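PDB 3PQK: biofilm growth-associated repressor from Xylella fastidiosa, which represses transcription of its own operon by binding a palindromic AT-rich sequence that spans the -10 region of the blh promoter. Local coordinates for residues 50-53 with 54-58; 35-39 with 40-44; 20-23 with 24-27; 90-94 with 95-99. One frame throughout, in Å; residues are numbered along the deposited sequence.

Contact 1. Residues 50-53 with 54-58; sequences QPTL and SQQLG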
loop_
_atom_site.group_PDB
_atom_site.type_symbol
_atom_site.label_atom_id
_atom_site.label_comp_id
_atom_site.label_asym_id
_atom_site.label_seq_id
_atom_site.Cartn_x
_atom_site.Cartn_y
_atom_site.Cartn_z
ATOM N N GLN B 50 8.481 6.910 -23.575
ATOM C CA GLN B 50 9.066 8.129 -23.026
ATOM C C GLN B 50 8.175 9.356 -23.272
ATOM O O GLN B 50 7.354 9.307 -24.183
ATOM C CB GLN B 50 10.484 8.345 -23.581
ATOM C CG GLN B 50 11.498 7.277 -23.142
ATOM C CD GLN B 50 11.695 7.171 -21.642
ATOM O OE1 GLN B 50 11.427 8.106 -20.876
ATOM N NE2 GLN B 50 12.194 6.024 -21.197
ATOM N N PRO B 51 8.267 10.459 -22.487
ATOM C CA PRO B 51 9.144 10.694 -21.324
ATOM C C PRO B 51 8.701 9.971 -20.039
ATOM O O PRO B 51 9.505 9.827 -19.123
ATOM C CB PRO B 51 9.132 12.222 -21.194
ATOM C CG PRO B 51 7.758 12.617 -21.663
ATOM C CD PRO B 51 7.394 11.624 -22.751
ATOM N N THR B 52 7.440 9.485 -20.014
ATOM C CA THR B 52 6.736 8.810 -18.906
ATOM C C THR B 52 7.540 7.741 -18.153
ATOM O O THR B 52 7.760 7.898 -16.950
ATOM C CB THR B 52 5.336 8.369 -19.362
ATOM O OG1 THR B 52 4.735 9.473 -20.035
ATOM C CG2 THR B 52 4.440 7.930 -18.208
ATOM N N LEU B 53 7.992 6.688 -18.848
ATOM C CA LEU B 53 8.766 5.590 -18.250
ATOM C C LEU B 53 9.973 6.068 -17.444
ATOM O O LEU B 53 10.115 5.666 -16.288
ATOM C CB LEU B 53 9.169 4.544 -19.317
ATOM C CG LEU B 53 9.657 3.185 -18.822
ATOM C CD1 LEU B 53 8.515 2.201 -18.710
ATOM C CD2 LEU B 53 10.663 2.625 -19.775
ATOM N N SER B 54 10.810 6.950 -18.006
ATOM C CA SER B 54 11.962 7.460 -17.256
ATOM C C SER B 54 11.581 8.489 -16.190
ATOM O O SER B 54 12.314 8.629 -15.218
ATOM C CB SER B 54 13.066 7.980 -18.177
ATOM O OG SER B 54 14.002 6.953 -18.465
ATOM N N GLN B 55 10.431 9.185 -16.351
ATOM C CA GLN B 55 9.938 10.128 -15.326
ATOM C C GLN B 55 9.545 9.336 -14.075
ATOM O O GLN B 55 9.970 9.678 -12.962
ATOM C CB GLN B 55 8.715 10.927 -15.808
ATOM C CG GLN B 55 9.040 12.012 -16.830
ATOM C CD GLN B 55 7.817 12.628 -17.479
ATOM O OE1 GLN B 55 6.682 12.159 -17.326
ATOM N NE2 GLN B 55 8.023 13.707 -18.218
ATOM N N GLN B 56 8.803 8.231 -14.289
ATOM C CA GLN B 56 8.324 7.340 -13.233
ATOM C C GLN B 56 9.397 6.535 -12.532
ATOM O O GLN B 56 9.326 6.403 -11.307
ATOM C CB GLN B 56 7.125 6.501 -13.709
ATOM C CG GLN B 56 5.915 7.360 -14.164
ATOM C CD GLN B 56 5.511 8.367 -13.120
ATOM O OE1 GLN B 56 5.348 8.026 -11.948
ATOM N NE2 GLN B 56 5.424 9.645 -13.501
ATOM N N LEU B 57 10.435 6.045 -13.265
ATOM C CA LEU B 57 11.579 5.347 -12.638
ATOM C C LEU B 57 12.391 6.388 -11.835
ATOM O O LEU B 57 13.017 6.055 -10.822
ATOM C CB LEU B 57 12.486 4.639 -13.676
ATOM C CG LEU B 57 11.946 3.355 -14.351
ATOM C CD1 LEU B 57 12.606 3.126 -15.739
ATOM C CD2 LEU B 57 12.151 2.117 -13.473
ATOM N N GLY B 58 12.373 7.640 -12.319
ATOM C CA GLY B 58 13.007 8.789 -11.673
ATOM C C GLY B 58 12.407 9.000 -10.297
ATOM O O GLY B 58 13.136 8.943 -9.311
#
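Gln-50 and Ser-54 meet at the start of helix 52-62, the second helix of the predicted helix-turn-helix motif and so probably its recognition helix. The polar contacts centre on the Gln-50 amide. Gln-50 OE1 accepts from Ser-54 N at 3.2 Å, with the donor tilted out of the amide carbonyl plane. Gln-50 NE2 lies 3.4 Å from Ser-54 OG, which makes only a weak hydrogen bond. One amide thus reaches both the backbone and the hydroxyl of the same serine. The bend at chi2 (-60°) folds the Gln-50 chain back over the first turn and puts the amide there.

The backbone bonds form a second group. Pro-51, which follows a cis peptide bond, gives its O to Gln-55 N. Thr-52 O receives Gln-56 N at 2.9 Å in a nearly straight bond, and Leu-53 O receives Leu-57 N. These are the i to i+4 bonds of the opening helical turns.

Packing contacts make up the rest. The extended Gln-55 chain runs alongside the Pro-51 ring. Leu-53 CG and Leu-57 CD1 are 4.3 Å apart on the buried side. There Leu-53 also touches Val-39 and Glu-43 of helix 39-46, and Leu-57 touches Leu-42. Gln-56 turns its amide to helix 23-33, where Gln-56 OE1 accepts from Arg-25 NE. At the end of the Gln-55 chain, Gln-55 NE2 rests 3.5 Å from Pro-51 CB and 3.6 Å from Pro-51 CG.

Contact 2. Residues 35-39 with 40-44; sequences GEFSV and GELEQ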
loop_
_atom_site.group_PDB
_atom_site.type_symbol
_atom_site.label_atom_id
_atom_site.label_comp_id
_atom_site.label_asym_id
_atom_site.label_seq_id
_atom_site.Cartn_x
_atom_site.Cartn_y
_atom_site.Cartn_z
ATOM N N GLY B 35 13.050 -9.474 -11.472
ATOM C CA GLY B 35 14.467 -9.299 -11.754
ATOM C C GLY B 35 14.835 -7.918 -12.239
ATOM O O GLY B 35 13.981 -7.027 -12.291
ATOM N N GLU B 36 16.114 -7.743 -12.594
ATOM C CA GLU B 36 16.689 -6.483 -13.089
ATOM C C GLU B 36 16.373 -6.312 -14.553
ATOM O O GLU B 36 16.553 -7.259 -15.318
ATOM C CB GLU B 36 18.222 -6.483 -12.922
ATOM C CG GLU B 36 18.704 -6.748 -11.504
ATOM C CD GLU B 36 20.190 -6.585 -11.237
ATOM O OE1 GLU B 36 20.934 -6.189 -12.164
ATOM O OE2 GLU B 36 20.609 -6.840 -10.084
ATOM N N PHE B 37 15.897 -5.128 -14.959
ATOM C CA PHE B 37 15.576 -4.885 -16.364
ATOM C C PHE B 37 16.125 -3.565 -16.848
ATOM O O PHE B 37 16.203 -2.602 -16.080
ATOM C CB PHE B 37 14.060 -4.932 -16.611
ATOM C CG PHE B 37 13.432 -6.273 -16.326
ATOM C CD1 PHE B 37 13.515 -7.309 -17.251
ATOM C CD2 PHE B 37 12.809 -6.522 -15.112
ATOM C CE1 PHE B 37 12.948 -8.559 -16.977
ATOM C CE2 PHE B 37 12.227 -7.772 -14.845
ATOM C CZ PHE B 37 12.300 -8.782 -15.781
ATOM N N SER B 38 16.435 -3.497 -18.152
ATOM C CA SER B 38 16.938 -2.268 -18.720
ATOM C C SER B 38 15.724 -1.420 -19.034
ATOM O O SER B 38 14.609 -1.921 -18.950
ATOM C CB SER B 38 17.774 -2.558 -19.970
ATOM O OG SER B 38 16.923 -2.812 -21.074
ATOM N N VAL B 39 15.922 -0.156 -19.411
ATOM C CA VAL B 39 14.837 0.761 -19.754
ATOM C C VAL B 39 14.062 0.268 -20.975
ATOM O O VAL B 39 12.834 0.354 -20.990
ATOM C CB VAL B 39 15.324 2.247 -19.828
ATOM C CG1 VAL B 39 16.298 2.498 -20.990
ATOM C CG2 VAL B 39 14.168 3.235 -19.864
ATOM N N GLY B 40 14.774 -0.301 -21.952
ATOM C CA GLY B 40 14.179 -0.866 -23.162
ATOM C C GLY B 40 13.296 -2.055 -22.868
ATOM O O GLY B 40 12.207 -2.157 -23.414
ATOM N N GLU B 41 13.752 -2.955 -21.978
ATOM C CA GLU B 41 13.012 -4.127 -21.542
ATOM C C GLU B 41 11.768 -3.728 -20.748
ATOM O O GLU B 41 10.710 -4.368 -20.887
ATOM C CB GLU B 41 13.899 -5.021 -20.689
ATOM C CG GLU B 41 15.074 -5.551 -21.477
ATOM C CD GLU B 41 16.108 -6.348 -20.716
ATOM O OE1 GLU B 41 16.377 -6.051 -19.533
ATOM O OE2 GLU B 41 16.664 -7.286 -21.322
ATOM N N LEU B 42 11.886 -2.672 -19.908
ATOM C CA LEU B 42 10.742 -2.191 -19.128
ATOM C C LEU B 42 9.678 -1.627 -20.062
ATOM O O LEU B 42 8.505 -1.939 -19.906
ATOM C CB LEU B 42 11.181 -1.161 -18.046
ATOM C CG LEU B 42 11.974 -1.768 -16.887
ATOM C CD1 LEU B 42 12.720 -0.729 -16.121
ATOM C CD2 LEU B 42 11.125 -2.686 -16.013
ATOM N N GLU B 43 10.100 -0.844 -21.060
ATOM C CA GLU B 43 9.218 -0.216 -22.045
ATOM C C GLU B 43 8.402 -1.251 -22.808
ATOM O O GLU B 43 7.207 -1.053 -22.998
ATOM C CB GLU B 43 10.025 0.667 -23.009
ATOM C CG GLU B 43 9.250 1.180 -24.218
ATOM C CD GLU B 43 10.054 2.036 -25.177
ATOM O OE1 GLU B 43 9.974 3.281 -25.069
ATOM O OE2 GLU B 43 10.769 1.463 -26.032
ATOM N N GLN B 44 9.045 -2.349 -23.235
ATOM C CA GLN B 44 8.397 -3.428 -23.985
ATOM C C GLN B 44 7.428 -4.230 -23.148
ATOM O O GLN B 44 6.310 -4.475 -23.600
ATOM C CB GLN B 44 9.434 -4.352 -24.649
ATOM C CG GLN B 44 10.283 -3.663 -25.724
ATOM C CD GLN B 44 9.462 -3.125 -26.871
ATOM O OE1 GLN B 44 8.771 -3.871 -27.579
ATOM N NE2 GLN B 44 9.504 -1.812 -27.060
HETATM O O HOH W 1 17.565 -0.417 -22.874
#
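Glu-41 reaches back along its own helix to Ser-38, the residue just before the first turn of helix 39-46. Its CB lies 3.6 Å from Ser-38 O. The next atom, CG, sits beside the backbone N (chi1 -63°) and comes within 3.3 Å of Ser-38 OG. From there the chain runs extended, and CD passes the same hydroxyl. At the tip, Glu-41 OE1 takes the N-H of Ser-38 at 2.9 Å, in a nearly straight bond of 166°. The proton arrives on the anti side of the carboxylate, somewhat out of its plane. OE1 also lies 3.5 Å from Phe-37 CA and meets the edge of the Phe-37 ring near its plane.

Ser-38 answers in the other direction. Its OG accepts from Glu-41 N at 3.3 Å, a weak bond but a straight one. The two bonds together make a capping box. A water joins Ser-38 OG to Gly-40 N, and it accepts from that amide.

The backbone then enters regular helix, with Leu-42 N bonded to Ser-38 O and Glu-43 N to Val-39 O. Leu-42 CD2 packs 3.7 Å from Phe-37 CB. Both side chains also rest on Thr-31 and Leu-32 of helix 23-33. Helix 39-46 is the first helix of the predicted helix-turn-helix motif.

The box and the water supply partners for the amides of Ser-38, Gly-40 and Glu-41. The carboxylate sits at the helix N-terminus, where its negative charge would be expected to interact favourably with the helix dipole.

Contact 3. Residues 20-23 with 24-27; sequences LSHP and VRLM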
loop_
_atom_site.group_PDB
_atom_site.type_symbol
_atom_site.label_atom_id
_atom_site.label_comp_id
_atom_site.label_asym_id
_atom_site.label_seq_id
_atom_site.Cartn_x
_atom_site.Cartn_y
_atom_site.Cartn_z
ATOM N N LEU B 20 3.645 5.014 -4.195
ATOM C CA LEU B 20 3.254 3.863 -5.007
ATOM C C LEU B 20 1.888 4.030 -5.689
ATOM O O LEU B 20 1.537 3.207 -6.529
ATOM C CB LEU B 20 3.295 2.571 -4.174
ATOM C CG LEU B 20 4.645 2.168 -3.589
ATOM C CD1 LEU B 20 4.484 1.029 -2.653
ATOM C CD2 LEU B 20 5.659 1.794 -4.689
ATOM N N SER B 21 1.135 5.087 -5.339
ATOM C CA SER B 21 -0.196 5.426 -5.877
ATOM C C SER B 21 -0.200 5.959 -7.343
ATOM O O SER B 21 -0.916 6.926 -7.641
ATOM C CB SER B 21 -0.883 6.443 -4.966
ATOM O OG SER B 21 -1.481 5.765 -3.884
ATOM N N HIS B 22 0.572 5.323 -8.248
ATOM C CA HIS B 22 0.609 5.679 -9.667
ATOM C C HIS B 22 0.622 4.381 -10.425
ATOM O O HIS B 22 1.493 3.563 -10.164
ATOM C CB HIS B 22 1.822 6.561 -10.024
ATOM C CG HIS B 22 1.802 7.144 -11.412
ATOM N ND1 HIS B 22 1.597 6.354 -12.539
ATOM C CD2 HIS B 22 2.016 8.419 -11.813
ATOM C CE1 HIS B 22 1.640 7.175 -13.574
ATOM N NE2 HIS B 22 1.907 8.426 -13.191
ATOM N N PRO B 23 -0.355 4.131 -11.332
ATOM C CA PRO B 23 -0.379 2.846 -12.073
ATOM C C PRO B 23 0.920 2.459 -12.768
ATOM O O PRO B 23 1.295 1.287 -12.737
ATOM C CB PRO B 23 -1.540 3.030 -13.068
ATOM C CG PRO B 23 -1.762 4.524 -13.154
ATOM C CD PRO B 23 -1.476 5.005 -11.757
ATOM N N VAL B 24 1.632 3.433 -13.354
ATOM C CA VAL B 24 2.904 3.165 -14.049
ATOM C C VAL B 24 3.975 2.751 -13.028
ATOM O O VAL B 24 4.678 1.755 -13.264
ATOM C CB VAL B 24 3.352 4.321 -14.989
ATOM C CG1 VAL B 24 4.723 4.036 -15.615
ATOM C CG2 VAL B 24 2.297 4.593 -16.074
ATOM N N ARG B 25 4.028 3.434 -11.863
ATOM C CA ARG B 25 4.955 3.048 -10.781
ATOM C C ARG B 25 4.663 1.641 -10.300
ATOM O O ARG B 25 5.586 0.857 -10.111
ATOM C CB ARG B 25 4.890 4.020 -9.609
ATOM C CG ARG B 25 5.491 5.355 -9.928
ATOM C CD ARG B 25 5.272 6.322 -8.788
ATOM N NE ARG B 25 5.217 7.697 -9.265
ATOM C CZ ARG B 25 4.626 8.703 -8.629
ATOM N NH1 ARG B 25 4.017 8.499 -7.466
ATOM N NH2 ARG B 25 4.640 9.920 -9.149
ATOM N N LEU B 26 3.384 1.289 -10.171
ATOM C CA LEU B 26 3.020 -0.060 -9.772
ATOM C C LEU B 26 3.448 -1.147 -10.771
ATOM O O LEU B 26 3.971 -2.178 -10.354
ATOM C CB LEU B 26 1.530 -0.157 -9.456
ATOM C CG LEU B 26 1.165 0.417 -8.101
ATOM C CD1 LEU B 26 -0.348 0.559 -7.966
ATOM C CD2 LEU B 26 1.699 -0.472 -6.978
HETATM N N MSE B 27 3.237 -0.903 -12.067
HETATM C CA MSE B 27 3.617 -1.862 -13.122
HETATM C C MSE B 27 5.139 -2.046 -13.098
HETATM O O MSE B 27 5.615 -3.172 -13.079
HETATM C CB MSE B 27 3.135 -1.374 -14.493
HETATM C CG MSE B 27 1.618 -1.368 -14.637
HETATM SE SE MSE B 27 1.013 -0.833 -16.427
HETATM C CE MSE B 27 1.234 1.019 -16.408
#
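Val-24 flanks the His-22 ring, while Arg-25 passes across His-22. A chi1 of -171° turns the His-22 ring away from its own N and over the start of helix 23-33. There ND1 accepts from Val-24 N at 3.0 Å. The donor lies close to the ring plane, so the bond is made at the ring edge. CE1, next to ND1, packs 3.6 Å from Val-24 CB.

Arg-25 stretches out from CG to NE and passes His-22. One face of its guanidinium is met by His-22 CB, which stands 3.5 Å above the plane and toward the rim. Ring and guanidinium are turned 40° from each other. The far end of Arg-25 has a partner in the preceding helix, where NH1 donates to Thr-19 O. The Arg-25 side chain also packs on Val-59 and Leu-60 of helix 52-62.

Leu-26 CG lies 3.2 Å from Leu-20 O, and Leu-26 N bonds His-22 O at 3.0 Å. Selenomethionine Met-27, introduced in place of methionine, folds its CE back to within 3.7 Å of Pro-23 O. The second subunit packs here too, with its Asn-11 on Pro-23 and its Ala-10 on Leu-26.

His-22 is thus an N-cap, followed by proline in the first turn. The arrangement opens helix 23-33 of the winged-helix domain and ties it to the preceding helix 3-20 and to helix 52-62.

Contact 4. Residues 90-94 with 95-99; sequences ALYTI and FCAQE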
loop_
_atom_site.group_PDB
_atom_site.type_symbol
_atom_site.label_atom_id
_atom_site.label_comp_id
_atom_site.label_asym_id
_atom_site.label_seq_id
_atom_site.Cartn_x
_atom_site.Cartn_y
_atom_site.Cartn_z
ATOM N N ALA B 90 4.609 -7.756 -1.332
ATOM C CA ALA B 90 3.240 -8.072 -0.904
ATOM C C ALA B 90 2.232 -7.667 -1.954
ATOM O O ALA B 90 1.277 -8.400 -2.177
ATOM C CB ALA B 90 2.914 -7.378 0.412
ATOM N N LEU B 91 2.419 -6.498 -2.589
ATOM C CA LEU B 91 1.529 -6.035 -3.662
ATOM C C LEU B 91 1.622 -7.008 -4.857
ATOM O O LEU B 91 0.604 -7.281 -5.507
ATOM C CB LEU B 91 1.915 -4.614 -4.123
ATOM C CG LEU B 91 1.675 -3.451 -3.148
ATOM C CD1 LEU B 91 2.480 -2.216 -3.576
ATOM C CD2 LEU B 91 0.161 -3.096 -3.042
ATOM N N TYR B 92 2.837 -7.550 -5.129
ATOM C CA TYR B 92 3.046 -8.520 -6.223
ATOM C C TYR B 92 2.205 -9.758 -5.960
ATOM O O TYR B 92 1.342 -10.081 -6.788
ATOM C CB TYR B 92 4.531 -8.905 -6.389
ATOM C CG TYR B 92 4.786 -9.900 -7.509
ATOM C CD1 TYR B 92 4.863 -9.484 -8.838
ATOM C CD2 TYR B 92 4.997 -11.248 -7.236
ATOM C CE1 TYR B 92 5.097 -10.390 -9.869
ATOM C CE2 TYR B 92 5.246 -12.164 -8.262
ATOM C CZ TYR B 92 5.300 -11.726 -9.576
ATOM O OH TYR B 92 5.542 -12.611 -10.596
ATOM N N THR B 93 2.401 -10.392 -4.777
ATOM C CA THR B 93 1.692 -11.612 -4.340
ATOM C C THR B 93 0.159 -11.437 -4.309
ATOM O O THR B 93 -0.571 -12.326 -4.753
ATOM C CB THR B 93 2.216 -12.084 -2.964
ATOM O OG1 THR B 93 3.635 -12.259 -3.018
ATOM C CG2 THR B 93 1.567 -13.390 -2.505
ATOM N N ILE B 94 -0.326 -10.312 -3.773
ATOM C CA ILE B 94 -1.774 -10.087 -3.667
ATOM C C ILE B 94 -2.401 -9.758 -5.018
ATOM O O ILE B 94 -3.466 -10.286 -5.328
ATOM C CB ILE B 94 -2.110 -8.998 -2.604
ATOM C CG1 ILE B 94 -1.635 -9.403 -1.187
ATOM C CG2 ILE B 94 -3.609 -8.671 -2.600
ATOM C CD1 ILE B 94 -1.353 -8.176 -0.254
ATOM N N PHE B 95 -1.772 -8.856 -5.800
ATOM C CA PHE B 95 -2.367 -8.366 -7.040
ATOM C C PHE B 95 -1.737 -8.791 -8.370
ATOM O O PHE B 95 -2.432 -9.372 -9.207
ATOM C CB PHE B 95 -2.494 -6.825 -6.991
ATOM C CG PHE B 95 -3.261 -6.281 -5.810
ATOM C CD1 PHE B 95 -4.658 -6.287 -5.800
ATOM C CD2 PHE B 95 -2.593 -5.731 -4.714
ATOM C CE1 PHE B 95 -5.374 -5.786 -4.713
ATOM C CE2 PHE B 95 -3.311 -5.202 -3.634
ATOM C CZ PHE B 95 -4.699 -5.231 -3.642
ATOM N N CYS B 96 -0.474 -8.411 -8.607
ATOM C CA CYS B 96 0.234 -8.634 -9.868
ATOM C C CYS B 96 0.379 -10.085 -10.263
ATOM O O CYS B 96 0.217 -10.395 -11.447
ATOM C CB CYS B 96 1.570 -7.898 -9.876
ATOM S SG CYS B 96 1.443 -6.173 -9.319
ATOM N N ALA B 97 0.649 -10.969 -9.289
ATOM C CA ALA B 97 0.789 -12.414 -9.511
ATOM C C ALA B 97 -0.498 -13.080 -10.083
ATOM O O ALA B 97 -0.392 -14.133 -10.714
ATOM C CB ALA B 97 1.206 -13.103 -8.221
ATOM N N GLN B 98 -1.692 -12.451 -9.888
ATOM C CA GLN B 98 -2.987 -12.975 -10.356
ATOM C C GLN B 98 -3.162 -12.884 -11.889
ATOM O O GLN B 98 -4.079 -13.502 -12.443
ATOM C CB GLN B 98 -4.159 -12.265 -9.642
ATOM N N GLU B 99 -2.329 -12.063 -12.549
ATOM C CA GLU B 99 -2.337 -11.856 -14.000
ATOM C C GLU B 99 -1.459 -12.907 -14.714
ATOM O O GLU B 99 -1.462 -12.973 -15.945
ATOM C CB GLU B 99 -1.896 -10.413 -14.342
#
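The helix widens into a pi-type turn at 92-94: Leu-91 O takes Phe-95 N at 2.9 Å and, weakly, Cys-96 N, while Tyr-92 O takes Ala-97 N at 2.7 Å, an i to i+5 bond. Ile-94 is the neighbour that covers the Phe-95 ring. Ile-94 CG2 stands 3.6 Å from the Phe-95 ring centroid and only 11° off the ring normal, a CH-pi contact over the middle of the face. Leu-91 CD2 comes to 4.1 Å from Phe-95 CE2.

All this belongs to helix 84-96, the last helix of the ArsR-type winged-helix fold, which packs against the second subunit. Lys-83 of that subunit makes a cation-pi contact with Phe-95 and donates to Ile-94 O.

The Tyr-92 ring runs along the helix toward its C-terminal end, a course set by a chi1 of -180°. Tyr-92 CD1 meets Cys-96 CB at 3.8 Å, and Ala-97 CB sits over one ring face, toward the rim. Tyr-92 OH is hydrogen-bonded to Glu-34 OE2. Cys-96 SG forms the disulfide with Cys-30 of helix 23-33.

Along the chain the order is contact 3, contact 2, contact 1, contact 4. Contacts 2 and 1 lie on the successive helices 39-46 and 52-62 of the predicted helix-turn-helix, with centres 12 Å apart, and they touch through Val-39 and Leu-53. Contact 3, at the start of helix 23-33, touches contact 1 through Arg-25 and Gln-56, and contact 4 through Leu-26 and Leu-91. Contacts 1 and 4 are 23 Å apart between centres, on opposite sides of the chain's centre. Contacts 3 and 4 both touch the second subunit. Helix 23-33 thus touches both the probable DNA-reading helix and helix 84-96, which carries Cys-96 of the disulfide, a layout consistent with a redox switch.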